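Local coordinates for protein extracellular ligand-binding receptor (Verminephrobacter eiseniae, PDB 4M88) that probably binds an amino acid outside the cytoplasmic membrane as the solute-binding component of an ABC transporter, at residues Gly106-Ser109 with Leu110-Pro113; Gly124-Gln127 with Glu128-Ile132; Thr285-Gln288 with Leu289-Tyr292. One frame throughout, in Å; residues are numbered along the deposited sequence.

Contact 1 of 3, residues Gly106-Ser109 with Leu110-Pro113; sequences GAES and LRTP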
# COMPACT_ATOMS: atom_id res chain seq x y z
N GLY A 106 4.52 -1.38 -2.52
CA GLY A 106 4.56 -2.27 -3.66
C GLY A 106 5.71 -1.99 -4.61
O GLY A 106 5.55 -2.08 -5.83
N ALA A 107 6.87 -1.65 -4.06
CA ALA A 107 8.04 -1.33 -4.87
C ALA A 107 8.41 -2.49 -5.80
O ALA A 107 8.29 -3.67 -5.41
CB ALA A 107 9.23 -0.96 -3.99
N GLU A 108 8.84 -2.17 -7.01
CA GLU A 108 9.15 -3.22 -7.98
C GLU A 108 10.30 -4.09 -7.45
O GLU A 108 10.30 -5.30 -7.66
CB GLU A 108 9.48 -2.62 -9.35
CG GLU A 108 9.71 -3.64 -10.48
CD GLU A 108 8.49 -4.52 -10.77
OE1 GLU A 108 7.37 -4.21 -10.30
OE2 GLU A 108 8.65 -5.55 -11.47
N SER A 109 11.24 -3.47 -6.73
CA SER A 109 12.40 -4.21 -6.23
C SER A 109 12.04 -5.24 -5.15
O SER A 109 12.83 -6.15 -4.87
CB SER A 109 13.46 -3.24 -5.69
OG SER A 109 12.93 -2.43 -4.65
N LEU A 110 10.87 -5.09 -4.53
CA LEU A 110 10.42 -6.01 -3.48
C LEU A 110 9.52 -7.10 -4.06
O LEU A 110 9.27 -8.14 -3.44
CB LEU A 110 9.68 -5.25 -2.39
CG LEU A 110 10.43 -4.08 -1.76
CD1 LEU A 110 9.55 -3.37 -0.74
CD2 LEU A 110 11.74 -4.56 -1.13
N ARG A 111 9.04 -6.86 -5.27
CA ARG A 111 8.05 -7.71 -5.91
C ARG A 111 8.70 -8.60 -6.96
O ARG A 111 8.20 -9.68 -7.31
CB ARG A 111 7.01 -6.78 -6.55
CG ARG A 111 5.88 -7.45 -7.26
CD ARG A 111 4.86 -6.42 -7.66
NE ARG A 111 4.18 -5.85 -6.51
CZ ARG A 111 2.85 -5.77 -6.40
NH1 ARG A 111 2.29 -5.25 -5.32
NH2 ARG A 111 2.09 -6.22 -7.39
N THR A 112 9.85 -8.15 -7.46
CA THR A 112 10.54 -8.84 -8.54
C THR A 112 12.00 -8.98 -8.14
O THR A 112 12.71 -7.97 -8.06
CB THR A 112 10.41 -8.06 -9.85
OG1 THR A 112 9.03 -7.81 -10.13
CG2 THR A 112 11.02 -8.83 -11.01
N PRO A 113 12.45 -10.21 -7.88
CA PRO A 113 11.70 -11.47 -8.03
C PRO A 113 10.70 -11.76 -6.92
O PRO A 113 9.87 -12.66 -7.09
CB PRO A 113 12.80 -12.53 -8.00
CG PRO A 113 13.83 -11.93 -7.10
CD PRO A 113 13.83 -10.46 -7.43
O HOH W 1 5.87 -5.10 -4.26
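The Glu108 carboxylate takes the hydroxyl of Thr112 from above its plane, 64° out of it. Thr112 OG1 donates to Glu108 OE2 over 2.7 Å, and the two side chains cross at a slant. Glu108 reaches Thr112 because CG stands anti to the backbone N (chi1 -175°) and the chain then bends at chi2. The second flat group is the guanidinium of Arg111. A water lies at its edge, in plane, and accepts from Arg111 NE at 2.9 Å. The same water donates to Ala107 O, 3.0 Å away, and so bridges the side chain to the turn. Gly106 O is near this group but obliquely placed. Arg111 NH1 is bound elsewhere, to Arg122 O.

The turn itself is a short, weakly bonded helix. Leu110 N donates to Ala107 O at 3.1 Å. Glu108 O accepts two bonds, from Thr112 N at 2.9 Å and from Arg111 N at 3.1 Å. On the other side of the turn, Ala107 CB rests against Leu110 CG at 4.0 Å, a small apolar contact.

Helix 108-111 lies in the crossover of the beta-alpha-beta unit between strands 99-101 and 118-119. Ala107, Glu108 and Leu110 touch helix 152-166, while Glu108 also meets Lys126 on helix 125-138.

Contact 2 of 3, residues Gly124-Gln127 with Glu128-Ile132; sequences GDKQ and EIEEI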
# COMPACT_ATOMS: atom_id res chain seq x y z
N GLY A 124 1.14 -3.16 -7.99
CA GLY A 124 2.49 -2.70 -7.73
C GLY A 124 2.73 -1.24 -8.09
O GLY A 124 1.97 -0.66 -8.88
N ASP A 125 3.77 -0.65 -7.49
CA ASP A 125 4.21 0.69 -7.82
C ASP A 125 4.43 0.84 -9.32
O ASP A 125 4.17 1.90 -9.88
CB ASP A 125 5.50 1.05 -7.08
CG ASP A 125 5.27 1.38 -5.61
OD1 ASP A 125 4.11 1.25 -5.15
OD2 ASP A 125 6.25 1.75 -4.92
N LYS A 126 4.89 -0.22 -9.99
CA LYS A 126 5.21 -0.10 -11.41
C LYS A 126 3.96 0.21 -12.23
O LYS A 126 3.95 1.11 -13.09
CB LYS A 126 5.90 -1.36 -11.93
CG LYS A 126 6.26 -1.31 -13.41
CD LYS A 126 7.19 -2.45 -13.79
CE LYS A 126 7.36 -2.52 -15.31
NZ LYS A 126 8.51 -3.37 -15.67
N GLN A 127 2.89 -0.53 -11.96
CA GLN A 127 1.65 -0.30 -12.69
C GLN A 127 1.05 1.04 -12.31
O GLN A 127 0.51 1.74 -13.17
CB GLN A 127 0.65 -1.41 -12.42
CG GLN A 127 -0.48 -1.39 -13.43
CD GLN A 127 -1.64 -2.26 -13.01
OE1 GLN A 127 -1.51 -3.09 -12.11
NE2 GLN A 127 -2.77 -2.08 -13.67
N GLU A 128 1.15 1.41 -11.04
CA GLU A 128 0.67 2.74 -10.63
C GLU A 128 1.43 3.87 -11.34
O GLU A 128 0.82 4.85 -11.78
CB GLU A 128 0.76 2.91 -9.12
CG GLU A 128 -0.16 1.95 -8.38
CD GLU A 128 -0.42 2.36 -6.93
OE1 GLU A 128 0.33 3.22 -6.41
OE2 GLU A 128 -1.37 1.82 -6.33
N ILE A 129 2.75 3.74 -11.42
CA ILE A 129 3.58 4.74 -12.10
C ILE A 129 3.30 4.80 -13.61
O ILE A 129 3.28 5.89 -14.20
CB ILE A 129 5.07 4.47 -11.82
CG1 ILE A 129 5.41 4.92 -10.39
CG2 ILE A 129 5.95 5.21 -12.80
CD1 ILE A 129 6.72 4.34 -9.86
N GLU A 130 3.09 3.64 -14.24
CA GLU A 130 2.75 3.63 -15.66
C GLU A 130 1.43 4.36 -15.89
O GLU A 130 1.29 5.13 -16.84
CB GLU A 130 2.69 2.20 -16.20
CG GLU A 130 4.08 1.56 -16.36
CD GLU A 130 4.04 0.06 -16.61
OE1 GLU A 130 3.00 -0.58 -16.33
OE2 GLU A 130 5.06 -0.49 -17.09
N GLU A 131 0.47 4.12 -15.00
CA GLU A 131 -0.82 4.81 -15.04
C GLU A 131 -0.68 6.32 -14.85
O GLU A 131 -1.34 7.10 -15.53
CB GLU A 131 -1.74 4.23 -13.96
CG GLU A 131 -3.12 4.85 -13.93
CD GLU A 131 -4.05 4.25 -14.96
OE1 GLU A 131 -3.60 3.37 -15.73
OE2 GLU A 131 -5.23 4.65 -14.99
N ILE A 132 0.17 6.74 -13.91
CA ILE A 132 0.40 8.17 -13.68
C ILE A 132 0.98 8.82 -14.93
O ILE A 132 0.55 9.91 -15.33
CB ILE A 132 1.38 8.41 -12.54
CG1 ILE A 132 0.67 8.30 -11.21
CG2 ILE A 132 1.96 9.83 -12.61
CD1 ILE A 132 1.60 8.46 -10.04
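Lys126 and Glu130 lie one turn apart, and their side chains pass at an angle. The contact is by carbon: Lys126 CE comes to 3.5 Å from Glu130 OE2. Lys126 NZ stays 4.7 Å from Glu130 OE2, so any attraction is through space and no salt bridge forms.

Backbone bonds carry the rest. Glu128 N donates to Gly124 O at 3.1 Å. Ile129 N to Asp125 O follows at 2.8 Å, then Glu130 N to Lys126 O and Glu131 N to Gln127 O. These are the first two turns of helix 125-138, with Gly124 as N-cap.

Two like charges lie close together. Asp125 OD1 and Glu128 OE1 are 4.4 Å apart, in buried residues. Tyr232 OH bonds Asp125 OD1, and Ser231 OG bonds Glu128 OE2. The helix start would probably ease the negative charge of Asp125. Asp125 OD2 holds a glycerol, probably from the crystallisation liquor.

Ile129 packs on the backbone. With CG1 anti to the carbonyl carbon (chi1 -76°), Ile129 CB and CG1 each lie 3.3 Å from Asp125 O. Its apolar partners are Val160 and Val161 of helix 152-166.

Contact 3 of 3, residues Thr285-Gln288 with Leu289-Tyr292; sequences TEFQ and LEGY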
# COMPACT_ATOMS: atom_id res chain seq x y z
N THR A 285 -9.55 5.38 6.02
CA THR A 285 -8.39 5.57 5.15
C THR A 285 -8.12 4.34 4.28
O THR A 285 -8.66 3.25 4.52
CB THR A 285 -7.11 5.83 5.95
OG1 THR A 285 -6.68 4.62 6.59
CG2 THR A 285 -7.34 6.90 7.00
N GLU A 286 -7.27 4.53 3.28
CA GLU A 286 -6.86 3.47 2.38
C GLU A 286 -6.08 2.37 3.11
O GLU A 286 -6.16 1.20 2.76
CB GLU A 286 -6.01 4.05 1.25
CG GLU A 286 -6.76 5.03 0.32
CD GLU A 286 -6.86 6.45 0.87
OE1 GLU A 286 -6.49 6.68 2.04
OE2 GLU A 286 -7.30 7.33 0.11
N PHE A 287 -5.33 2.74 4.14
CA PHE A 287 -4.60 1.73 4.90
C PHE A 287 -5.53 0.83 5.72
O PHE A 287 -5.27 -0.36 5.86
CB PHE A 287 -3.52 2.35 5.77
CG PHE A 287 -2.29 2.74 5.00
CD1 PHE A 287 -1.74 1.85 4.08
CD2 PHE A 287 -1.73 3.99 5.14
CE1 PHE A 287 -0.62 2.20 3.33
CE2 PHE A 287 -0.61 4.35 4.41
CZ PHE A 287 -0.05 3.45 3.50
N GLN A 288 -6.59 1.40 6.27
CA GLN A 288 -7.60 0.57 6.94
C GLN A 288 -8.20 -0.42 5.95
O GLN A 288 -8.35 -1.60 6.25
CB GLN A 288 -8.70 1.44 7.56
CG GLN A 288 -8.18 2.21 8.77
CD GLN A 288 -9.08 3.33 9.19
OE1 GLN A 288 -9.95 3.76 8.43
NE2 GLN A 288 -8.88 3.83 10.41
N LEU A 289 -8.53 0.05 4.75
CA LEU A 289 -9.14 -0.83 3.77
C LEU A 289 -8.15 -1.89 3.30
O LEU A 289 -8.52 -3.04 3.09
CB LEU A 289 -9.70 -0.03 2.58
CG LEU A 289 -10.30 -0.87 1.45
CD1 LEU A 289 -11.41 -1.77 1.97
CD2 LEU A 289 -10.87 0.06 0.38
N GLU A 290 -6.88 -1.50 3.16
CA GLU A 290 -5.84 -2.45 2.76
C GLU A 290 -5.68 -3.55 3.80
O GLU A 290 -5.51 -4.72 3.44
CB GLU A 290 -4.50 -1.72 2.58
CG GLU A 290 -3.40 -2.62 2.04
CD GLU A 290 -2.36 -1.86 1.23
OE1 GLU A 290 -2.32 -0.60 1.29
OE2 GLU A 290 -1.58 -2.52 0.50
N GLY A 291 -5.73 -3.18 5.07
CA GLY A 291 -5.58 -4.17 6.13
C GLY A 291 -6.78 -5.11 6.14
O GLY A 291 -6.65 -6.32 6.28
N TYR A 292 -7.96 -4.54 5.95
CA TYR A 292 -9.18 -5.33 5.89
C TYR A 292 -9.13 -6.34 4.73
O TYR A 292 -9.43 -7.52 4.91
CB TYR A 292 -10.38 -4.40 5.79
CG TYR A 292 -11.71 -5.10 5.57
CD1 TYR A 292 -12.48 -5.50 6.65
CD2 TYR A 292 -12.17 -5.38 4.28
CE1 TYR A 292 -13.70 -6.14 6.46
CE2 TYR A 292 -13.39 -6.03 4.08
CZ TYR A 292 -14.14 -6.41 5.17
OH TYR A 292 -15.34 -7.05 4.98
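Four backbone bonds of the regular i to i+4 kind join the two segments, from Leu289 N to Thr285 O at 3.2 Å through to Tyr292 N to Gln288 O at 3.0 Å. Among the side chains, Phe287 and Glu290 lie alongside each other and point the same way. The ring and carboxylate planes are 18° apart. Glu290 OE1 approaches Phe287 CD1 at 3.8 Å, obliquely to the ring. Glu290 gets there with CG anti to its own N (chi1 -175°) and an extended chain. The buried carboxylate is well supplied with partners: Arg122 makes a salt bridge to OE1, and Asn102 ND2 bonds OE2. This would probably keep Glu290 ionised.

Nearer the backbone, Glu290 CB touches Glu286 O at 3.4 Å, and Tyr292 CB touches Gln288 O at 3.5 Å. The Tyr292 ring meets Phe270 edge-to-face, and its OH bonds Gln34 OE1.

At the start of the helix two bonds run in opposite directions. Gln288 N donates to Thr285 OG1 at 3.2 Å in a nearly straight bond (166°). Thr285 N donates to Gln288 OE1 at 2.9 Å, from above the amide plane. Gln288 NE2 goes to Gln26 OE1, and Glu286 OE2 bonds Gln254 and a glycerol, probably from the crystallisation liquor. The reciprocal pair of Thr285 and Gln288 is a capping box, with Thr285 as N-cap of helix 286-303.

How the contacts relate
Each contact is a local turn, and the three follow in series along the chain, with none enclosing or crossing another. Contact 1 comes first, in the crossover between strands 99-101 and 118-119 of the five-stranded parallel sheet. The chain then passes through strand 118-119 to contact 2, which opens helix 125-138, beside the seven-stranded sheet. These two touch: Gly106 O and Asp125 N, 2.8 Å apart, probably form a hydrogen bond. Contact 3 begins helix 286-303 much later and packs on helices 18-37 and 265-277. Its nearest atoms are about 7 Å from contact 1 and about 8 Å from contact 2. Arg122 links it indirectly to contact 1, bonding both Arg111 and Glu290.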